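Local coordinates for Alr4995 protein (Nostoc sp., PDB 6LRF) that combines arginine dihydrolase and ornithine cyclodeaminase activities in one bifunctional enzyme, probably turning arginine to ornithine and ornithine to proline, at residues 17-22 and 88-93; 158-163 and 187-192; 286-291 and 331-336. All coordinates share one frame; numbering follows the deposited sequence.

Overall arrangement
The contacts follow one another along the chain. Segment 88-93 and both segments of contact 2 fall in the GME-clan region related to dimethylarginine dimethylhydrolases, consistent with arginine dihydrolase activity. Contact 3 belongs to the LOR/SDH conserved region. Contact 1 packs a loop on a short helical turn, its centre about 25 Å from that of contact 2. Contact 2 ties strand 155-160 to the start of helix 190-199. Contact 3 pairs strands 280-292 and 329-337. Strands 155-160 and 280-292 are neighbours in one mixed sheet, so contacts 2 and 3 both reach it, with nearest atoms about 9 Å apart. Contacts 1 and 3 are farthest apart, about 33 Å between centres. No ligand is bound.

Contact 1 of 3, residues 17-22 and 88-93; sequences VDYVIN and KERQGE
E89 and Y19 run past each other in opposite senses, and E89 ends at I21. Its CB sits over the centre of the Y19 ring, 3.6 Å from the centroid and 13° off the ring normal, a CH-pi contact. CG runs back over the same ring and is 3.6 Å from Y19 CD2. The chain bends at chi2 (82°), and this brings the carboxylate to I21, where E89 OE1 is 3.2 Å from the methyl CG2. The ring and carboxylate planes are 48° apart.

I21 CD1 meets the stem of R90, 4.0 Å from its CG. R90 bends at chi3 and grips E93 side-on. Its NE donates to E93 OE2 and its NH2 to E93 OE1 (2.9 Å), on the syn lone pair. One water donates to both Y19 OH (3.0 Å) and E93 OE2 (2.7 Å). Y19 OH also bonds D65, and R90 has further partners in N71 and F68.

No direct hydrogen bond joins 17-22 to 88-93. The loop before helix 34-49 meets 88-93 mainly by side-chain packing, including one carboxylate oxygen on a methyl, and by one water bridge to E93, while R90 and E93 pair with each other.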
# COMPACT_ATOMS: atom_id res chain seq x y z
N VAL B 17 -20.23 -36.44 -25.66
CA VAL B 17 -19.81 -35.06 -25.61
C VAL B 17 -18.86 -34.84 -26.80
O VAL B 17 -17.67 -35.14 -26.72
CB VAL B 17 -19.16 -34.70 -24.26
CG1 VAL B 17 -18.75 -33.24 -24.24
CG2 VAL B 17 -20.13 -34.99 -23.12
N ASP B 18 -19.42 -34.37 -27.91
CA ASP B 18 -18.69 -34.18 -29.17
C ASP B 18 -17.86 -32.90 -29.21
O ASP B 18 -16.83 -32.84 -29.90
CB ASP B 18 -19.66 -34.14 -30.35
CG ASP B 18 -20.27 -35.49 -30.68
OD1 ASP B 18 -19.64 -36.53 -30.35
OD2 ASP B 18 -21.37 -35.52 -31.29
N TYR B 19 -18.33 -31.88 -28.51
CA TYR B 19 -17.82 -30.52 -28.63
C TYR B 19 -17.98 -29.82 -27.29
O TYR B 19 -18.33 -30.46 -26.30
CB TYR B 19 -18.58 -29.76 -29.72
CG TYR B 19 -20.06 -30.08 -29.74
CD1 TYR B 19 -20.93 -29.59 -28.77
CD2 TYR B 19 -20.60 -30.90 -30.73
CE1 TYR B 19 -22.28 -29.89 -28.78
CE2 TYR B 19 -21.95 -31.20 -30.76
CZ TYR B 19 -22.78 -30.70 -29.78
OH TYR B 19 -24.12 -31.01 -29.81
N VAL B 20 -17.72 -28.51 -27.27
CA VAL B 20 -17.95 -27.70 -26.07
C VAL B 20 -18.71 -26.41 -26.45
O VAL B 20 -18.24 -25.62 -27.28
CB VAL B 20 -16.62 -27.36 -25.33
CG1 VAL B 20 -16.90 -26.71 -23.97
CG2 VAL B 20 -15.75 -28.61 -25.13
N ILE B 21 -19.89 -26.23 -25.85
CA ILE B 21 -20.71 -25.04 -26.05
C ILE B 21 -21.26 -24.50 -24.73
O ILE B 21 -21.93 -23.47 -24.71
CB ILE B 21 -21.91 -25.29 -27.01
CG1 ILE B 21 -22.79 -26.43 -26.48
CG2 ILE B 21 -21.42 -25.57 -28.43
CD1 ILE B 21 -24.13 -26.57 -27.20
N ASN B 22 -20.99 -25.20 -23.63
CA ASN B 22 -21.25 -24.67 -22.29
C ASN B 22 -20.15 -25.14 -21.31
O ASN B 22 -19.47 -26.13 -21.59
CB ASN B 22 -22.67 -25.06 -21.80
CG ASN B 22 -22.81 -26.54 -21.45
OD1 ASN B 22 -22.17 -27.04 -20.53
ND2 ASN B 22 -23.71 -27.23 -22.16
N LYS B 88 -24.32 -23.59 -33.75
CA LYS B 88 -24.52 -24.44 -34.92
C LYS B 88 -24.52 -25.94 -34.57
O LYS B 88 -25.12 -26.75 -35.29
CB LYS B 88 -23.44 -24.15 -35.96
CG LYS B 88 -22.01 -24.18 -35.40
CD LYS B 88 -20.96 -23.69 -36.41
CE LYS B 88 -19.72 -23.13 -35.69
NZ LYS B 88 -18.86 -22.28 -36.57
N GLU B 89 -23.90 -26.31 -33.45
CA GLU B 89 -23.78 -27.72 -33.08
C GLU B 89 -25.14 -28.34 -32.71
O GLU B 89 -25.28 -29.57 -32.69
CB GLU B 89 -22.79 -27.90 -31.92
CG GLU B 89 -21.31 -27.74 -32.28
CD GLU B 89 -20.86 -26.30 -32.34
OE1 GLU B 89 -21.50 -25.46 -31.67
OE2 GLU B 89 -19.86 -26.00 -33.04
N ARG B 90 -26.12 -27.49 -32.42
CA ARG B 90 -27.43 -27.97 -32.02
C ARG B 90 -28.50 -27.58 -33.03
O ARG B 90 -29.63 -28.08 -32.95
CB ARG B 90 -27.81 -27.45 -30.62
CG ARG B 90 -27.04 -28.10 -29.47
CD ARG B 90 -27.76 -27.97 -28.14
NE ARG B 90 -28.97 -28.80 -28.11
CZ ARG B 90 -29.79 -28.91 -27.06
NH1 ARG B 90 -29.52 -28.24 -25.95
NH2 ARG B 90 -30.87 -29.68 -27.13
N GLN B 91 -28.16 -26.72 -33.98
CA GLN B 91 -29.14 -26.24 -34.96
C GLN B 91 -29.72 -27.35 -35.85
O GLN B 91 -30.83 -27.23 -36.34
CB GLN B 91 -28.53 -25.15 -35.83
CG GLN B 91 -28.55 -23.78 -35.16
CD GLN B 91 -27.65 -22.76 -35.85
OE1 GLN B 91 -27.18 -22.99 -36.97
NE2 GLN B 91 -27.41 -21.63 -35.19
N GLY B 92 -28.97 -28.43 -36.03
CA GLY B 92 -29.45 -29.52 -36.87
C GLY B 92 -30.52 -30.34 -36.17
O GLY B 92 -31.19 -31.17 -36.79
N GLU B 93 -30.66 -30.14 -34.87
CA GLU B 93 -31.73 -30.79 -34.12
C GLU B 93 -33.09 -30.23 -34.55
O GLU B 93 -34.11 -30.91 -34.42
CB GLU B 93 -31.55 -30.60 -32.61
CG GLU B 93 -30.22 -31.06 -32.05
CD GLU B 93 -30.08 -30.82 -30.54
OE1 GLU B 93 -31.10 -30.59 -29.85
OE2 GLU B 93 -28.93 -30.84 -30.05
O HOH W 1 -26.72 -32.10 -30.84

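Contact 2 of 3, residues 158-163 and 187-192; sequences SLRLID and AFDSYS
The F188 ring meets L159 and L161 obliquely. Its CE2 is 3.8 Å from both L159 CB and L161 CD2, and L161 lies alongside it, pointing the same way. The R160 guanidinium has D189 OD2 off its edge, near its plane, with the carboxylate turned 88° to it. The charged atoms are too far apart for a salt bridge. A water spans them, accepting from R160 NH1 and donating to D189 OD2 (2.6 Å). The extended R160 chain crosses D189 at about a right angle, with R160 CD 3.5 Å from D189 OD2.

D189 is the N-cap of helix 190-199. Its OD1 accepts from S192 N (2.7 Å) and from S192 OG (2.6 Å), both from above the carboxylate plane. S192 OG in turn accepts from R160 N, at 2.7 Å and nearly straight (170°). The hydroxyl thus relays between strand and cap. An alanine in place of D189 would remove the carboxylate and would probably weaken the helix start, the hold on S192 OG and the water link to R160.

Backbone bonds complete the join. I162 N donates to A187 O (3.1 Å), and D189 N gives a weak bond to R160 O. L161 and F188 form a single bridge.

On the sheet side, L159 and L161 bond the backbone of strand 132-136. L159 also packs on L195 and I196 of helix 190-199. F188 touches L169 and C172, and Y191 reaches helix 340-352.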
# COMPACT_ATOMS: atom_id res chain seq x y z
N SER B 158 -39.44 -11.28 -17.92
CA SER B 158 -38.05 -11.52 -18.33
C SER B 158 -37.10 -11.57 -17.15
O SER B 158 -37.13 -10.68 -16.29
CB SER B 158 -37.59 -10.42 -19.31
OG SER B 158 -38.47 -10.34 -20.42
N LEU B 159 -36.25 -12.60 -17.11
CA LEU B 159 -35.24 -12.75 -16.06
C LEU B 159 -33.85 -12.80 -16.69
O LEU B 159 -33.65 -13.52 -17.68
CB LEU B 159 -35.46 -14.02 -15.23
CG LEU B 159 -36.80 -14.19 -14.52
CD1 LEU B 159 -36.85 -15.57 -13.84
CD2 LEU B 159 -37.03 -13.09 -13.48
N ARG B 160 -32.90 -12.06 -16.11
CA ARG B 160 -31.54 -12.08 -16.65
C ARG B 160 -30.65 -13.06 -15.90
O ARG B 160 -30.53 -13.01 -14.67
CB ARG B 160 -30.90 -10.70 -16.62
CG ARG B 160 -29.53 -10.72 -17.28
CD ARG B 160 -28.73 -9.48 -16.99
NE ARG B 160 -27.47 -9.55 -17.70
CZ ARG B 160 -26.51 -8.64 -17.60
NH1 ARG B 160 -26.67 -7.60 -16.80
NH2 ARG B 160 -25.39 -8.78 -18.30
N LEU B 161 -30.01 -13.94 -16.67
CA LEU B 161 -29.05 -14.90 -16.16
C LEU B 161 -27.66 -14.30 -16.20
O LEU B 161 -27.28 -13.76 -17.24
CB LEU B 161 -29.08 -16.19 -17.01
CG LEU B 161 -30.39 -16.96 -17.07
CD1 LEU B 161 -30.39 -17.94 -18.25
CD2 LEU B 161 -30.63 -17.70 -15.75
N ILE B 162 -26.91 -14.42 -15.11
CA ILE B 162 -25.59 -13.77 -14.98
C ILE B 162 -24.45 -14.71 -14.63
O ILE B 162 -23.30 -14.29 -14.59
CB ILE B 162 -25.61 -12.66 -13.91
CG1 ILE B 162 -26.02 -13.27 -12.57
CG2 ILE B 162 -26.57 -11.55 -14.31
CD1 ILE B 162 -25.98 -12.30 -11.43
N ASP B 163 -24.78 -15.97 -14.36
CA ASP B 163 -23.78 -16.98 -14.02
C ASP B 163 -23.70 -18.03 -15.14
O ASP B 163 -24.65 -18.78 -15.38
CB ASP B 163 -24.14 -17.65 -12.69
CG ASP B 163 -23.02 -18.54 -12.14
OD1 ASP B 163 -22.32 -19.20 -12.94
OD2 ASP B 163 -22.85 -18.59 -10.90
N ALA B 187 -28.12 -16.94 -9.37
CA ALA B 187 -28.05 -17.06 -10.82
C ALA B 187 -28.60 -15.82 -11.53
O ALA B 187 -28.40 -15.67 -12.73
CB ALA B 187 -28.81 -18.31 -11.29
N PHE B 188 -29.26 -14.93 -10.79
CA PHE B 188 -29.93 -13.78 -11.42
C PHE B 188 -29.36 -12.42 -10.99
O PHE B 188 -28.80 -12.29 -9.91
CB PHE B 188 -31.42 -13.84 -11.10
CG PHE B 188 -32.08 -15.11 -11.58
CD1 PHE B 188 -32.19 -16.20 -10.74
CD2 PHE B 188 -32.56 -15.20 -12.87
CE1 PHE B 188 -32.79 -17.37 -11.17
CE2 PHE B 188 -33.17 -16.37 -13.31
CZ PHE B 188 -33.28 -17.45 -12.46
N ASP B 189 -29.52 -11.40 -11.83
CA ASP B 189 -29.09 -10.06 -11.44
C ASP B 189 -30.06 -9.49 -10.40
O ASP B 189 -31.06 -10.12 -10.06
CB ASP B 189 -28.95 -9.13 -12.67
CG ASP B 189 -30.29 -8.75 -13.31
OD1 ASP B 189 -31.36 -9.23 -12.85
OD2 ASP B 189 -30.27 -7.96 -14.29
N SER B 190 -29.77 -8.29 -9.90
CA SER B 190 -30.60 -7.71 -8.85
C SER B 190 -32.02 -7.40 -9.36
O SER B 190 -33.01 -7.65 -8.66
CB SER B 190 -29.95 -6.44 -8.31
OG SER B 190 -30.18 -5.35 -9.18
N TYR B 191 -32.12 -6.85 -10.56
CA TYR B 191 -33.42 -6.57 -11.17
C TYR B 191 -34.31 -7.83 -11.19
O TYR B 191 -35.48 -7.77 -10.87
CB TYR B 191 -33.25 -6.03 -12.60
CG TYR B 191 -32.45 -4.74 -12.69
CD1 TYR B 191 -32.99 -3.52 -12.26
CD2 TYR B 191 -31.15 -4.73 -13.20
CE1 TYR B 191 -32.27 -2.33 -12.34
CE2 TYR B 191 -30.42 -3.54 -13.28
CZ TYR B 191 -30.98 -2.35 -12.85
OH TYR B 191 -30.26 -1.17 -12.92
N SER B 192 -33.73 -8.97 -11.56
CA SER B 192 -34.50 -10.20 -11.73
C SER B 192 -34.96 -10.77 -10.39
O SER B 192 -36.10 -11.25 -10.27
CB SER B 192 -33.68 -11.23 -12.50
OG SER B 192 -33.34 -10.69 -13.77
O HOH W 2 -28.11 -6.64 -15.01

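Contact 3 of 3, residues 286-291 and 331-336; sequences RIIRIE and AEVKVS
Six backbone hydrogen bonds join 286-291 to 331-336, two in each of the pairs R286-V335, I288-V333 and I290-A331. Most are close to straight, as in V335 N to R286 O (2.8 Å, 172°). R286 N to V335 O is more bent. The non-hydrogen-bonded pairs I287-K334 and R289-E332 alternate with them. There CA-H...O contacts fill in, such as I287 CA to V333 O.

Side chains of the hydrogen-bonded pairs share one face. I288 CG1 takes the crowded position between backbone N and carbonyl carbon. From there it lies 3.8 Å from V335 CG2, while CD1 runs alongside V333, 3.9 Å from its CB. I290 CG2 meets A331 CB at the same distance.

This is an antiparallel pair within a mixed sheet. The segment axes are 4.6 Å apart at their closest, and their directions are 145° apart. Helices 299-310 and 340-352 cover the face of I288, I290 and V335. I290 packs on L299 and I300, V335 on I307 and I346.

The face of I287, R289, E332 and K334 carries charge. R289 is extended from CG to NE. Its NE and NH2 both hold E291 OE2 on the anti lone pair, NH2 at 3.0 Å. Its NH1 makes a salt bridge to E332 OE2, also 3.0 Å, but the hydrogen bond is weak and bent (128°). The guanidinium and the E332 carboxylate are strongly turned against each other. The three residues form one salt-bridge network, likely to stabilise the charge on R289.

Further out, N318 of strand 313-320 holds E332 OE1. K334 bends at chi3 and chi4, and its NZ makes a salt bridge to D143.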
# COMPACT_ATOMS: atom_id res chain seq x y z
N ARG B 286 -36.24 1.03 -28.34
CA ARG B 286 -36.03 2.43 -28.66
C ARG B 286 -34.85 2.52 -29.62
O ARG B 286 -33.83 1.88 -29.40
CB ARG B 286 -35.79 3.22 -27.38
CG ARG B 286 -35.76 4.72 -27.53
CD ARG B 286 -35.93 5.36 -26.17
NE ARG B 286 -35.54 6.76 -26.16
CZ ARG B 286 -35.81 7.60 -25.17
NH1 ARG B 286 -36.49 7.16 -24.12
NH2 ARG B 286 -35.41 8.87 -25.22
N ILE B 287 -34.98 3.27 -30.69
CA ILE B 287 -33.85 3.46 -31.57
C ILE B 287 -33.13 4.76 -31.18
O ILE B 287 -33.76 5.80 -30.99
CB ILE B 287 -34.27 3.48 -33.05
CG1 ILE B 287 -34.72 2.08 -33.48
CG2 ILE B 287 -33.12 3.96 -33.94
CD1 ILE B 287 -35.27 2.02 -34.91
N ILE B 288 -31.82 4.69 -30.98
CA ILE B 288 -31.06 5.89 -30.67
C ILE B 288 -30.06 6.16 -31.79
O ILE B 288 -29.71 5.27 -32.57
CB ILE B 288 -30.34 5.77 -29.31
CG1 ILE B 288 -29.41 4.56 -29.30
CG2 ILE B 288 -31.33 5.68 -28.17
CD1 ILE B 288 -27.94 4.90 -29.50
N ARG B 289 -29.60 7.40 -31.88
CA ARG B 289 -28.57 7.75 -32.85
C ARG B 289 -27.34 8.28 -32.12
O ARG B 289 -27.47 9.01 -31.13
CB ARG B 289 -29.11 8.78 -33.85
CG ARG B 289 -28.18 9.16 -34.99
CD ARG B 289 -28.90 10.06 -35.97
NE ARG B 289 -28.00 10.71 -36.92
CZ ARG B 289 -27.61 10.16 -38.07
NH1 ARG B 289 -28.04 8.94 -38.40
NH2 ARG B 289 -26.79 10.82 -38.88
N ILE B 290 -26.15 7.89 -32.57
CA ILE B 290 -24.90 8.39 -32.00
C ILE B 290 -24.00 8.85 -33.14
O ILE B 290 -23.87 8.17 -34.16
CB ILE B 290 -24.21 7.31 -31.13
CG1 ILE B 290 -22.90 7.83 -30.57
CG2 ILE B 290 -23.99 6.02 -31.91
CD1 ILE B 290 -23.09 8.84 -29.47
N GLU B 291 -23.41 10.05 -33.00
CA GLU B 291 -22.55 10.65 -34.02
C GLU B 291 -21.18 11.04 -33.46
O GLU B 291 -21.06 11.40 -32.28
CB GLU B 291 -23.20 11.89 -34.62
CG GLU B 291 -24.28 11.66 -35.65
CD GLU B 291 -24.73 12.97 -36.33
OE1 GLU B 291 -24.13 14.03 -36.02
OE2 GLU B 291 -25.66 12.95 -37.17
N ALA B 331 -24.07 6.21 -36.23
CA ALA B 331 -24.66 4.88 -36.12
C ALA B 331 -26.07 4.95 -35.53
O ALA B 331 -26.38 5.82 -34.71
CB ALA B 331 -23.77 3.98 -35.27
N GLU B 332 -26.95 4.06 -35.98
CA GLU B 332 -28.28 3.95 -35.40
C GLU B 332 -28.37 2.60 -34.74
O GLU B 332 -28.00 1.58 -35.32
CB GLU B 332 -29.37 4.17 -36.44
CG GLU B 332 -29.66 5.66 -36.64
CD GLU B 332 -30.46 5.98 -37.90
OE1 GLU B 332 -31.09 5.06 -38.48
OE2 GLU B 332 -30.46 7.16 -38.32
N VAL B 333 -28.81 2.60 -33.49
CA VAL B 333 -28.77 1.41 -32.66
C VAL B 333 -30.15 1.18 -32.04
O VAL B 333 -30.73 2.09 -31.45
CB VAL B 333 -27.70 1.54 -31.54
CG1 VAL B 333 -27.69 0.32 -30.64
CG2 VAL B 333 -26.30 1.74 -32.16
N LYS B 334 -30.69 -0.02 -32.18
CA LYS B 334 -31.93 -0.35 -31.49
C LYS B 334 -31.57 -0.90 -30.12
O LYS B 334 -30.83 -1.87 -30.01
CB LYS B 334 -32.76 -1.36 -32.29
CG LYS B 334 -34.18 -1.56 -31.76
CD LYS B 334 -34.98 -2.53 -32.64
CE LYS B 334 -34.41 -3.96 -32.59
NZ LYS B 334 -34.66 -4.59 -31.27
N VAL B 335 -32.06 -0.24 -29.08
CA VAL B 335 -31.81 -0.66 -27.71
C VAL B 335 -33.04 -1.36 -27.17
O VAL B 335 -34.15 -0.86 -27.34
CB VAL B 335 -31.48 0.54 -26.80
CG1 VAL B 335 -31.08 0.05 -25.41
CG2 VAL B 335 -30.38 1.40 -27.41
N SER B 336 -32.87 -2.52 -26.53
CA SER B 336 -33.99 -3.18 -25.85
C SER B 336 -33.70 -3.33 -24.37
O SER B 336 -32.54 -3.51 -23.97
CB SER B 336 -34.28 -4.56 -26.46
OG SER B 336 -34.58 -4.47 -27.84